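Local atomic coordinates of 3-alpha-hydroxysteroid dehydrogenase (Pseudomonas sp., PDB entry 2DKN), a protein that oxidises the 3-alpha-hydroxyl group of steroids to the ketone with NAD as coenzyme, as a Rossmann-fold enzyme of the short-chain dehydrogenase family. Residues 109-114 against 158-163; 120-125 against 152-157; 179-184 against 218-223. One frame throughout, in Å; residues are numbered along the deposited sequence.

Contact 1. Residues 109-114 against 158-163; sequences AVIVGS and YAVTCL. With NAI (1,4-dihydronicotinamide adenine dinucleotide), chain C.
Two hydrogen bonds grip Thr161 OG1: it donates to Lys157 O, one turn back on its own helix, and accepts from a water molecule 2.7 Å away. The same water accepts from Ser114 N at 3.0 Å and so joins the loop after the strand to the helix. The case illustrates how a Rossmann fold seats a helix on its parallel sheet: strand 108-112 and helix 149-166 meet through buried apolar side chains, and a water bridges them where the strand ends. Gly113 offers no side chain at this point, and its CA comes to 4.4 Å from Thr161 OG1. Deeper in, the side chains of Ile111 and Val160 overlap alongside one another, each directed toward the other's backbone. Both methyls of Val160 lie 4.1 Å from Ile111 CG2, because its first torsion of 80° sets CG1 between the backbone N and the carbonyl carbon and leaves CG2 opposite the N. The other branch of Ile111 is extended (chi2 169°) and brings CD1 to 4.0 Å from Val160 O, so one isoleucine covers both the side chain and the backbone of the turn. Leu94 and Val90 of helix 79-102 close round this pair. On the far flank of the helix, Tyr158 meets the ring of Phe255 of the second subunit, the planes inclined at about 30°. Toward the coenzyme the strand end lines the nicotinamide half of NADH. Val112 turns away from the helix and sets CG1 3.3 Å from O4D of the ribose. Beyond it, Gly113 O lies 3.2 Å from C6N of the nicotinamide, and Ser114 OG, hydrogen-bonded to Ala116 N, is 3.5 Å from C5N.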
loop_
_atom_site.group_PDB
_atom_site.type_symbol
_atom_site.label_atom_id
_atom_site.label_comp_id
_atom_site.label_asym_id
_atom_site.label_seq_id
_atom_site.Cartn_x
_atom_site.Cartn_y
_atom_site.Cartn_z
ATOM N N ALA A 109 -0.693 8.236 12.052
ATOM C CA ALA A 109 -0.153 9.291 11.195
ATOM C C ALA A 109 0.122 8.715 9.805
ATOM O O ALA A 109 0.380 7.512 9.659
ATOM C CB ALA A 109 1.120 9.895 11.810
ATOM N N VAL A 110 0.024 9.567 8.782
ATOM C CA VAL A 110 0.351 9.162 7.414
ATOM C C VAL A 110 1.230 10.220 6.755
ATOM O O VAL A 110 0.955 11.439 6.847
ATOM C CB VAL A 110 -0.921 8.924 6.533
ATOM C CG1 VAL A 110 -0.545 8.476 5.120
ATOM C CG2 VAL A 110 -1.824 7.849 7.168
ATOM N N ILE A 111 2.303 9.743 6.125
ATOM C CA ILE A 111 3.136 10.607 5.296
ATOM C C ILE A 111 2.741 10.370 3.849
ATOM O O ILE A 111 2.595 9.219 3.420
ATOM C CB ILE A 111 4.610 10.253 5.479
ATOM C CG1 ILE A 111 5.044 10.548 6.925
ATOM C CG2 ILE A 111 5.516 11.008 4.471
ATOM C CD1 ILE A 111 6.440 9.968 7.232
ATOM N N VAL A 112 2.558 11.449 3.099
ATOM C CA VAL A 112 2.349 11.313 1.655
ATOM C C VAL A 112 3.712 11.331 0.967
ATOM O O VAL A 112 4.364 12.380 0.873
ATOM C CB VAL A 112 1.428 12.398 1.080
ATOM C CG1 VAL A 112 1.224 12.175 -0.445
ATOM C CG2 VAL A 112 0.073 12.358 1.804
ATOM N N GLY A 113 4.142 10.152 0.543
ATOM C CA GLY A 113 5.397 9.986 -0.188
ATOM C C GLY A 113 5.200 10.192 -1.682
ATOM O O GLY A 113 4.590 11.183 -2.121
ATOM N N SER A 114 5.746 9.265 -2.464
ATOM C CA SER A 114 5.696 9.331 -3.926
ATOM C C SER A 114 6.336 8.103 -4.533
ATOM O O SER A 114 7.307 7.560 -3.990
ATOM C CB SER A 114 6.457 10.566 -4.435
ATOM O OG SER A 114 6.412 10.610 -5.859
ATOM N N TYR A 158 12.289 9.413 -1.166
ATOM C CA TYR A 158 12.960 8.212 -0.697
ATOM C C TYR A 158 13.287 8.324 0.798
ATOM O O TYR A 158 12.920 7.456 1.588
ATOM C CB TYR A 158 14.226 7.897 -1.514
ATOM C CG TYR A 158 14.979 6.713 -0.947
ATOM C CD1 TYR A 158 14.631 5.414 -1.309
ATOM C CD2 TYR A 158 15.999 6.887 -0.020
ATOM C CE1 TYR A 158 15.292 4.318 -0.773
ATOM C CE2 TYR A 158 16.662 5.789 0.539
ATOM C CZ TYR A 158 16.296 4.511 0.159
ATOM O OH TYR A 158 16.935 3.399 0.683
ATOM N N ALA A 159 13.988 9.388 1.169
ATOM C CA ALA A 159 14.421 9.584 2.540
ATOM C C ALA A 159 13.254 9.595 3.531
ATOM O O ALA A 159 13.331 8.958 4.586
ATOM C CB ALA A 159 15.265 10.870 2.669
ATOM N N VAL A 160 12.188 10.320 3.210
ATOM C CA VAL A 160 11.084 10.466 4.165
ATOM C C VAL A 160 10.340 9.128 4.302
ATOM O O VAL A 160 9.796 8.819 5.360
ATOM C CB VAL A 160 10.132 11.625 3.748
ATOM C CG1 VAL A 160 9.137 11.178 2.630
ATOM C CG2 VAL A 160 9.406 12.209 4.947
ATOM N N THR A 161 10.326 8.328 3.231
ATOM C CA THR A 161 9.732 6.972 3.302
ATOM C C THR A 161 10.550 6.054 4.207
ATOM O O THR A 161 9.991 5.361 5.075
ATOM C CB THR A 161 9.491 6.386 1.870
ATOM O OG1 THR A 161 8.671 7.304 1.130
ATOM C CG2 THR A 161 8.763 5.038 1.929
ATOM N N CYS A 162 11.875 6.084 4.030
ATOM C CA CYS A 162 12.818 5.380 4.913
ATOM C C CYS A 162 12.691 5.790 6.366
ATOM O O CYS A 162 12.792 4.960 7.273
ATOM C CB CYS A 162 14.263 5.625 4.472
ATOM S SG CYS A 162 14.753 4.635 3.030
ATOM N N LEU A 163 12.523 7.086 6.579
ATOM C CA LEU A 163 12.345 7.652 7.913
ATOM C C LEU A 163 11.164 6.995 8.635
ATOM O O LEU A 163 11.302 6.543 9.782
ATOM C CB LEU A 163 12.166 9.181 7.820
ATOM C CG LEU A 163 11.830 9.887 9.146
ATOM C CD1 LEU A 163 12.995 9.743 10.098
ATOM C CD2 LEU A 163 11.427 11.363 8.943
HETATM P PA NAI C . -0.687 20.569 -4.347
HETATM O O1A NAI C . 0.314 21.559 -4.781
HETATM O O2A NAI C . -2.049 20.672 -4.920
HETATM O O5B NAI C . -0.827 20.610 -2.752
HETATM C C5B NAI C . 0.302 20.694 -1.931
HETATM C C4B NAI C . -0.022 21.681 -0.818
HETATM O O4B NAI C . 1.147 21.729 -0.020
HETATM C C3B NAI C . -0.305 23.091 -1.332
HETATM O O3B NAI C . -1.460 23.640 -0.727
HETATM C C2B NAI C . 0.922 23.843 -0.848
HETATM O O2B NAI C . 0.700 25.211 -0.583
HETATM C C1B NAI C . 1.344 23.046 0.391
HETATM N N9A NAI C . 2.749 23.399 0.637
HETATM C C8A NAI C . 3.809 23.307 -0.243
HETATM N N7A NAI C . 4.899 23.828 0.375
HETATM C C5A NAI C . 4.540 24.270 1.616
HETATM C C6A NAI C . 5.231 24.897 2.660
HETATM N N6A NAI C . 6.497 25.347 2.529
HETATM N N1A NAI C . 4.543 25.212 3.815
HETATM C C2A NAI C . 3.201 24.929 3.949
HETATM N N3A NAI C . 2.514 24.315 2.925
HETATM C C4A NAI C . 3.180 24.005 1.774
HETATM O O3 NAI C . 0.001 19.152 -4.646
HETATM P PN NAI C . -0.555 17.676 -4.314
HETATM O O1N NAI C . -1.811 17.705 -3.545
HETATM O O2N NAI C . -0.541 16.941 -5.591
HETATM O O5D NAI C . 0.647 17.143 -3.397
HETATM C C5D NAI C . 0.410 16.640 -2.089
HETATM C C4D NAI C . 1.545 15.668 -1.789
HETATM O O4D NAI C . 1.444 14.583 -2.704
HETATM C C3D NAI C . 2.933 16.272 -1.990
HETATM O O3D NAI C . 3.770 15.783 -0.949
HETATM C C2D NAI C . 3.401 15.635 -3.297
HETATM O O2D NAI C . 4.794 15.487 -3.322
HETATM C C1D NAI C . 2.716 14.277 -3.234
HETATM N N1N NAI C . 2.593 13.618 -4.563
HETATM C C2N NAI C . 1.871 14.218 -5.557
HETATM C C3N NAI C . 1.754 13.597 -6.790
HETATM C C7N NAI C . 0.909 14.225 -7.870
HETATM O O7N NAI C . 0.972 13.613 -9.111
HETATM N N7N NAI C . 0.138 15.303 -7.631
HETATM C C4N NAI C . 2.367 12.350 -7.018
HETATM C C5N NAI C . 3.074 11.729 -5.967
HETATM C C6N NAI C . 3.177 12.386 -4.749
HETATM O O HOH W 1 6.992 6.994 -0.981
#

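Contact 2. Residues 120-125 against 152-157; sequences PGAAEL and AYAGSK. With NAI (1,4-dihydronicotinamide adenine dinucleotide), chain C.
Ala122 and Leu125, in the loop before helix 126-133, settle on one flank of helix 149-166 at residues 152-157, whose other flank serves the coenzyme. Ala152 comes first and turns away from the loop, toward Ser79 and Val82 of helix 79-102. Tyr153 follows, its CG opposite the backbone N (chi1 -173°), which sends the ring out to the nicotinamide ribose; O2D sits at the ring edge, in plane, and is hydrogen-bonded to OH at 2.9 Å. Ala154 CB then meets Ala122 CB at 4.2 Å, methyl against methyl. At Gly155 the bare backbone admits Leu125, whose CD1 presses on CA at 3.8 Å. Ser156 faces back to helix 79-102. Lys157 bends at chi2 (-63°), passes CG over the centre of the Tyr153 ring, and binds O3D through NZ at 2.8 Å and O2D weakly at 3.1 Å, while Val112 O also holds NZ. With a phenylalanine at Tyr153 the OH bond to O2D is lost, and the ribose would probably be freer to shift. Tyr153 and Lys157, four residues apart, form the YxxxK motif of short-chain dehydrogenases; with Ser114 they probably make the family's Ser-Tyr-Lys catalytic triad.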
loop_
_atom_site.group_PDB
_atom_site.type_symbol
_atom_site.label_atom_id
_atom_site.label_comp_id
_atom_site.label_asym_id
_atom_site.label_seq_id
_atom_site.Cartn_x
_atom_site.Cartn_y
_atom_site.Cartn_z
ATOM N N PRO A 120 15.423 4.725 -9.845
ATOM C CA PRO A 120 16.728 4.073 -9.689
ATOM C C PRO A 120 17.818 5.040 -9.238
ATOM O O PRO A 120 17.891 6.167 -9.735
ATOM C CB PRO A 120 17.031 3.531 -11.096
ATOM C CG PRO A 120 15.674 3.355 -11.723
ATOM C CD PRO A 120 14.856 4.533 -11.190
ATOM N N GLY A 121 18.626 4.607 -8.276
ATOM C CA GLY A 121 19.736 5.412 -7.771
ATOM C C GLY A 121 19.361 6.389 -6.663
ATOM O O GLY A 121 20.244 7.004 -6.058
ATOM N N ALA A 122 18.062 6.545 -6.386
ATOM C CA ALA A 122 17.627 7.507 -5.357
ATOM C C ALA A 122 18.231 7.191 -4.001
ATOM O O ALA A 122 18.608 8.093 -3.237
ATOM C CB ALA A 122 16.094 7.566 -5.269
ATOM N N ALA A 123 18.340 5.899 -3.700
ATOM C CA ALA A 123 18.817 5.478 -2.394
ATOM C C ALA A 123 20.261 5.895 -2.180
ATOM O O ALA A 123 20.672 6.116 -1.050
ATOM C CB ALA A 123 18.660 3.971 -2.231
ATOM N N GLU A 124 21.037 6.009 -3.257
ATOM C CA GLU A 124 22.460 6.312 -3.110
ATOM C C GLU A 124 22.821 7.777 -3.276
ATOM O O GLU A 124 23.989 8.115 -3.227
ATOM C CB GLU A 124 23.388 5.429 -3.980
ATOM C CG GLU A 124 22.767 4.762 -5.164
ATOM C CD GLU A 124 21.870 3.616 -4.776
ATOM O OE1 GLU A 124 20.916 3.355 -5.531
ATOM O OE2 GLU A 124 22.108 2.991 -3.712
ATOM N N LEU A 125 21.831 8.642 -3.460
ATOM C CA LEU A 125 22.080 10.082 -3.502
ATOM C C LEU A 125 22.651 10.560 -2.163
ATOM O O LEU A 125 22.094 10.261 -1.111
ATOM C CB LEU A 125 20.772 10.846 -3.809
ATOM C CG LEU A 125 20.140 10.661 -5.194
ATOM C CD1 LEU A 125 18.678 11.153 -5.211
ATOM C CD2 LEU A 125 20.974 11.347 -6.298
ATOM N N ALA A 152 16.301 15.970 -6.205
ATOM C CA ALA A 152 15.897 16.373 -4.859
ATOM C C ALA A 152 14.506 15.836 -4.526
ATOM O O ALA A 152 14.231 15.491 -3.373
ATOM C CB ALA A 152 15.922 17.897 -4.711
ATOM N N TYR A 153 13.627 15.802 -5.521
ATOM C CA TYR A 153 12.295 15.236 -5.323
ATOM C C TYR A 153 12.332 13.734 -4.989
ATOM O O TYR A 153 11.782 13.289 -3.966
ATOM C CB TYR A 153 11.418 15.507 -6.554
ATOM C CG TYR A 153 9.986 15.096 -6.350
ATOM C CD1 TYR A 153 9.170 15.842 -5.525
ATOM C CD2 TYR A 153 9.432 13.977 -6.990
ATOM C CE1 TYR A 153 7.853 15.504 -5.303
ATOM C CE2 TYR A 153 8.069 13.627 -6.764
ATOM C CZ TYR A 153 7.311 14.399 -5.906
ATOM O OH TYR A 153 5.956 14.148 -5.627
ATOM N N ALA A 154 12.996 12.950 -5.834
ATOM C CA ALA A 154 13.156 11.523 -5.576
ATOM C C ALA A 154 13.916 11.284 -4.279
ATOM O O ALA A 154 13.540 10.420 -3.502
ATOM C CB ALA A 154 13.883 10.827 -6.727
ATOM N N GLY A 155 14.979 12.053 -4.045
ATOM C CA GLY A 155 15.802 11.865 -2.843
ATOM C C GLY A 155 14.967 12.137 -1.600
ATOM O O GLY A 155 15.011 11.385 -0.644
ATOM N N SER A 156 14.197 13.220 -1.619
ATOM C CA SER A 156 13.468 13.618 -0.416
ATOM C C SER A 156 12.357 12.616 -0.147
ATOM O O SER A 156 12.086 12.284 1.001
ATOM C CB SER A 156 12.930 15.047 -0.531
ATOM O OG SER A 156 12.025 15.194 -1.624
ATOM N N LYS A 157 11.731 12.123 -1.212
ATOM C CA LYS A 157 10.623 11.183 -1.069
ATOM C C LYS A 157 11.144 9.818 -0.619
ATOM O O LYS A 157 10.549 9.165 0.254
ATOM C CB LYS A 157 9.802 11.102 -2.372
ATOM C CG LYS A 157 9.027 12.369 -2.636
ATOM C CD LYS A 157 7.996 12.645 -1.537
ATOM C CE LYS A 157 7.015 13.751 -1.941
ATOM N NZ LYS A 157 5.951 13.956 -0.874
HETATM P PA NAI C . -0.687 20.569 -4.347
HETATM O O1A NAI C . 0.314 21.559 -4.781
HETATM O O2A NAI C . -2.049 20.672 -4.920
HETATM O O5B NAI C . -0.827 20.610 -2.752
HETATM C C5B NAI C . 0.302 20.694 -1.931
HETATM C C4B NAI C . -0.022 21.681 -0.818
HETATM O O4B NAI C . 1.147 21.729 -0.020
HETATM C C3B NAI C . -0.305 23.091 -1.332
HETATM O O3B NAI C . -1.460 23.640 -0.727
HETATM C C2B NAI C . 0.922 23.843 -0.848
HETATM O O2B NAI C . 0.700 25.211 -0.583
HETATM C C1B NAI C . 1.344 23.046 0.391
HETATM N N9A NAI C . 2.749 23.399 0.637
HETATM C C8A NAI C . 3.809 23.307 -0.243
HETATM N N7A NAI C . 4.899 23.828 0.375
HETATM C C5A NAI C . 4.540 24.270 1.616
HETATM C C6A NAI C . 5.231 24.897 2.660
HETATM N N6A NAI C . 6.497 25.347 2.529
HETATM N N1A NAI C . 4.543 25.212 3.815
HETATM C C2A NAI C . 3.201 24.929 3.949
HETATM N N3A NAI C . 2.514 24.315 2.925
HETATM C C4A NAI C . 3.180 24.005 1.774
HETATM O O3 NAI C . 0.001 19.152 -4.646
HETATM P PN NAI C . -0.555 17.676 -4.314
HETATM O O1N NAI C . -1.811 17.705 -3.545
HETATM O O2N NAI C . -0.541 16.941 -5.591
HETATM O O5D NAI C . 0.647 17.143 -3.397
HETATM C C5D NAI C . 0.410 16.640 -2.089
HETATM C C4D NAI C . 1.545 15.668 -1.789
HETATM O O4D NAI C . 1.444 14.583 -2.704
HETATM C C3D NAI C . 2.933 16.272 -1.990
HETATM O O3D NAI C . 3.770 15.783 -0.949
HETATM C C2D NAI C . 3.401 15.635 -3.297
HETATM O O2D NAI C . 4.794 15.487 -3.322
HETATM C C1D NAI C . 2.716 14.277 -3.234
HETATM N N1N NAI C . 2.593 13.618 -4.563
HETATM C C2N NAI C . 1.871 14.218 -5.557
HETATM C C3N NAI C . 1.754 13.597 -6.790
HETATM C C7N NAI C . 0.909 14.225 -7.870
HETATM O O7N NAI C . 0.972 13.613 -9.111
HETATM N N7N NAI C . 0.138 15.303 -7.631
HETATM C C4N NAI C . 2.367 12.350 -7.018
HETATM C C5N NAI C . 3.074 11.729 -5.967
HETATM C C6N NAI C . 3.177 12.386 -4.749
#

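Contact 3. Residues 179-184 against 218-223; sequences NVVAPG and REVAEA. With NAI (1,4-dihydronicotinamide adenine dinucleotide), chain C.
Val220 reaches from its helix to both Val181 and Pro183 of the strand, and its CG1 serves both: it lies 4.0 Å from Val181 CG1 and 4.1 Å from Pro183 CG. The two valines lie side by side, pointing opposite ways, each with CG1 opposite its own backbone N (chi1 167° in Val181, 176° in Val220), so the branches that touch are the equivalent ones. The second methyl of Val220, CG2, comes alongside Pro183 CB at 4.2 Å, and the valine thus spans one side of the proline ring with two carbons. Val181 CG2 points to the next turn, where it stands 4.5 Å from the backbone C of Ala223. The side chains that meet are all aliphatic, a worked example of how such groups fill the layer between a beta strand and the helix on its face. The segments run nearly antiparallel, at 161°, with their axes 9.6 Å apart, as expected where a helix returns over a parallel sheet. Pro183 also belongs to the coenzyme pocket. Its ring lies over one face of the nicotinamide, displaced toward C5N and C6N, with CB 3.7 Å from C5N. Gly184 O follows, 3.1 Å from C4N, the carbon that carries the hydride in NADH. Another side of the helix carries Arg218 NE and Glu222 OE1, joined by a salt bridge with a weak hydrogen bond, while Glu219 OE2 makes a salt bridge to Arg213 of its own chain and OE1 is hydrogen-bonded to Ser233 of the second subunit. Within the layers of the Rossmann fold, Ile13 of helix 12-23 packs on Val220, Val242 of strand 239-242 touches both Val181 and Ala223, and Val180 faces the other way, onto Thr161 of helix 149-166 across the sheet.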
loop_
_atom_site.group_PDB
_atom_site.type_symbol
_atom_site.label_atom_id
_atom_site.label_comp_id
_atom_site.label_asym_id
_atom_site.label_seq_id
_atom_site.Cartn_x
_atom_site.Cartn_y
_atom_site.Cartn_z
ATOM N N ASN A 179 2.310 5.212 8.737
ATOM C CA ASN A 179 2.377 4.577 7.436
ATOM C C ASN A 179 2.648 5.618 6.364
ATOM O O ASN A 179 2.546 6.815 6.620
ATOM C CB ASN A 179 1.063 3.843 7.149
ATOM C CG ASN A 179 0.860 2.662 8.082
ATOM O OD1 ASN A 179 1.535 1.642 7.960
ATOM N ND2 ASN A 179 -0.032 2.806 9.031
ATOM N N VAL A 180 3.004 5.169 5.173
ATOM C CA VAL A 180 3.230 6.073 4.038
ATOM C C VAL A 180 2.298 5.701 2.899
ATOM O O VAL A 180 2.101 4.516 2.629
ATOM C CB VAL A 180 4.673 5.921 3.521
ATOM C CG1 VAL A 180 4.934 6.841 2.304
ATOM C CG2 VAL A 180 5.686 6.179 4.646
ATOM N N VAL A 181 1.701 6.708 2.260
ATOM C CA VAL A 181 0.976 6.499 1.008
ATOM C C VAL A 181 1.863 7.025 -0.104
ATOM O O VAL A 181 2.409 8.121 -0.002
ATOM C CB VAL A 181 -0.416 7.194 1.045
ATOM C CG1 VAL A 181 -1.027 7.251 -0.308
ATOM C CG2 VAL A 181 -1.345 6.410 2.001
ATOM N N ALA A 182 2.023 6.228 -1.149
ATOM C CA ALA A 182 2.888 6.593 -2.262
ATOM C C ALA A 182 2.075 6.721 -3.551
ATOM O O ALA A 182 1.826 5.728 -4.264
ATOM C CB ALA A 182 4.026 5.576 -2.415
ATOM N N PRO A 183 1.625 7.945 -3.843
ATOM C CA PRO A 183 0.839 8.159 -5.061
ATOM C C PRO A 183 1.708 8.093 -6.315
ATOM O O PRO A 183 2.910 8.365 -6.258
ATOM C CB PRO A 183 0.280 9.590 -4.892
ATOM C CG PRO A 183 0.532 9.965 -3.454
ATOM C CD PRO A 183 1.758 9.168 -3.031
ATOM N N GLY A 184 1.090 7.691 -7.425
ATOM C CA GLY A 184 1.665 7.884 -8.739
ATOM C C GLY A 184 1.031 9.206 -9.149
ATOM O O GLY A 184 0.745 10.048 -8.294
ATOM N N ARG A 218 -9.228 12.725 -4.436
ATOM C CA ARG A 218 -10.070 12.026 -3.473
ATOM C C ARG A 218 -9.693 10.536 -3.357
ATOM O O ARG A 218 -9.883 9.944 -2.295
ATOM C CB ARG A 218 -11.540 12.179 -3.862
ATOM C CG ARG A 218 -12.508 11.266 -3.140
ATOM C CD ARG A 218 -12.889 11.759 -1.778
ATOM N NE ARG A 218 -14.079 11.048 -1.308
ATOM C CZ ARG A 218 -15.211 11.637 -0.934
ATOM N NH1 ARG A 218 -16.229 10.888 -0.521
ATOM N NH2 ARG A 218 -15.313 12.967 -0.944
ATOM N N GLU A 219 -9.196 9.933 -4.438
ATOM C CA GLU A 219 -8.830 8.502 -4.410
ATOM C C GLU A 219 -7.616 8.288 -3.496
ATOM O O GLU A 219 -7.532 7.296 -2.746
ATOM C CB GLU A 219 -8.542 7.975 -5.819
ATOM C CG GLU A 219 -9.757 8.054 -6.719
ATOM C CD GLU A 219 -9.488 7.526 -8.087
ATOM O OE1 GLU A 219 -9.864 6.368 -8.333
ATOM O OE2 GLU A 219 -8.916 8.255 -8.921
ATOM N N VAL A 220 -6.683 9.229 -3.534
ATOM C CA VAL A 220 -5.560 9.192 -2.594
ATOM C C VAL A 220 -6.040 9.483 -1.178
ATOM O O VAL A 220 -5.629 8.810 -0.238
ATOM C CB VAL A 220 -4.426 10.143 -3.005
ATOM C CG1 VAL A 220 -3.309 10.135 -1.930
ATOM C CG2 VAL A 220 -3.864 9.708 -4.368
ATOM N N ALA A 221 -6.937 10.459 -1.028
ATOM C CA ALA A 221 -7.491 10.775 0.275
ATOM C C ALA A 221 -8.159 9.558 0.932
ATOM O O ALA A 221 -8.033 9.350 2.150
ATOM C CB ALA A 221 -8.487 11.920 0.141
ATOM N N GLU A 222 -8.846 8.740 0.131
ATOM C CA GLU A 222 -9.545 7.565 0.683
ATOM C C GLU A 222 -8.543 6.580 1.239
ATOM O O GLU A 222 -8.770 6.003 2.277
ATOM C CB GLU A 222 -10.396 6.862 -0.378
ATOM C CG GLU A 222 -11.653 7.626 -0.778
ATOM C CD GLU A 222 -12.807 7.433 0.169
ATOM O OE1 GLU A 222 -13.933 7.841 -0.204
ATOM O OE2 GLU A 222 -12.610 6.905 1.286
ATOM N N ALA A 223 -7.436 6.375 0.533
ATOM C CA ALA A 223 -6.369 5.503 1.058
ATOM C C ALA A 223 -5.769 6.050 2.364
ATOM O O ALA A 223 -5.509 5.297 3.324
ATOM C CB ALA A 223 -5.307 5.312 0.018
HETATM P PA NAI C . -0.687 20.569 -4.347
HETATM O O1A NAI C . 0.314 21.559 -4.781
HETATM O O2A NAI C . -2.049 20.672 -4.920
HETATM O O5B NAI C . -0.827 20.610 -2.752
HETATM C C5B NAI C . 0.302 20.694 -1.931
HETATM C C4B NAI C . -0.022 21.681 -0.818
HETATM O O4B NAI C . 1.147 21.729 -0.020
HETATM C C3B NAI C . -0.305 23.091 -1.332
HETATM O O3B NAI C . -1.460 23.640 -0.727
HETATM C C2B NAI C . 0.922 23.843 -0.848
HETATM O O2B NAI C . 0.700 25.211 -0.583
HETATM C C1B NAI C . 1.344 23.046 0.391
HETATM N N9A NAI C . 2.749 23.399 0.637
HETATM C C8A NAI C . 3.809 23.307 -0.243
HETATM N N7A NAI C . 4.899 23.828 0.375
HETATM C C5A NAI C . 4.540 24.270 1.616
HETATM C C6A NAI C . 5.231 24.897 2.660
HETATM N N6A NAI C . 6.497 25.347 2.529
HETATM N N1A NAI C . 4.543 25.212 3.815
HETATM C C2A NAI C . 3.201 24.929 3.949
HETATM N N3A NAI C . 2.514 24.315 2.925
HETATM C C4A NAI C . 3.180 24.005 1.774
HETATM O O3 NAI C . 0.001 19.152 -4.646
HETATM P PN NAI C . -0.555 17.676 -4.314
HETATM O O1N NAI C . -1.811 17.705 -3.545
HETATM O O2N NAI C . -0.541 16.941 -5.591
HETATM O O5D NAI C . 0.647 17.143 -3.397
HETATM C C5D NAI C . 0.410 16.640 -2.089
HETATM C C4D NAI C . 1.545 15.668 -1.789
HETATM O O4D NAI C . 1.444 14.583 -2.704
HETATM C C3D NAI C . 2.933 16.272 -1.990
HETATM O O3D NAI C . 3.770 15.783 -0.949
HETATM C C2D NAI C . 3.401 15.635 -3.297
HETATM O O2D NAI C . 4.794 15.487 -3.322
HETATM C C1D NAI C . 2.716 14.277 -3.234
HETATM N N1N NAI C . 2.593 13.618 -4.563
HETATM C C2N NAI C . 1.871 14.218 -5.557
HETATM C C3N NAI C . 1.754 13.597 -6.790
HETATM C C7N NAI C . 0.909 14.225 -7.870
HETATM O O7N NAI C . 0.972 13.613 -9.111
HETATM N N7N NAI C . 0.138 15.303 -7.631
HETATM C C4N NAI C . 2.367 12.350 -7.018
HETATM C C5N NAI C . 3.074 11.729 -5.967
HETATM C C6N NAI C . 3.177 12.386 -4.749
#

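From the N terminus, the chain reaches strand 108-112 and opens contact 1, then opens contact 2 in the loop at 120-125. After helices 126-133 and 136-146, helix 149-166 closes both, first contact 2 at 152-157 and at once contact 1 at 158-163, so contact 2 is nested inside contact 1. Contact 3 opens afterwards on strand 177-183 and closes at helix 217-228, in series with the others. Gly113 N to Val181 O, at 2.7 Å, probably bonds contact 1 to contact 3. Contacts 1 and 3 tie helices on the two faces of the sheet to neighbouring strands; contact 2 fastens a loop to helix 149-166, and all three border the NADH.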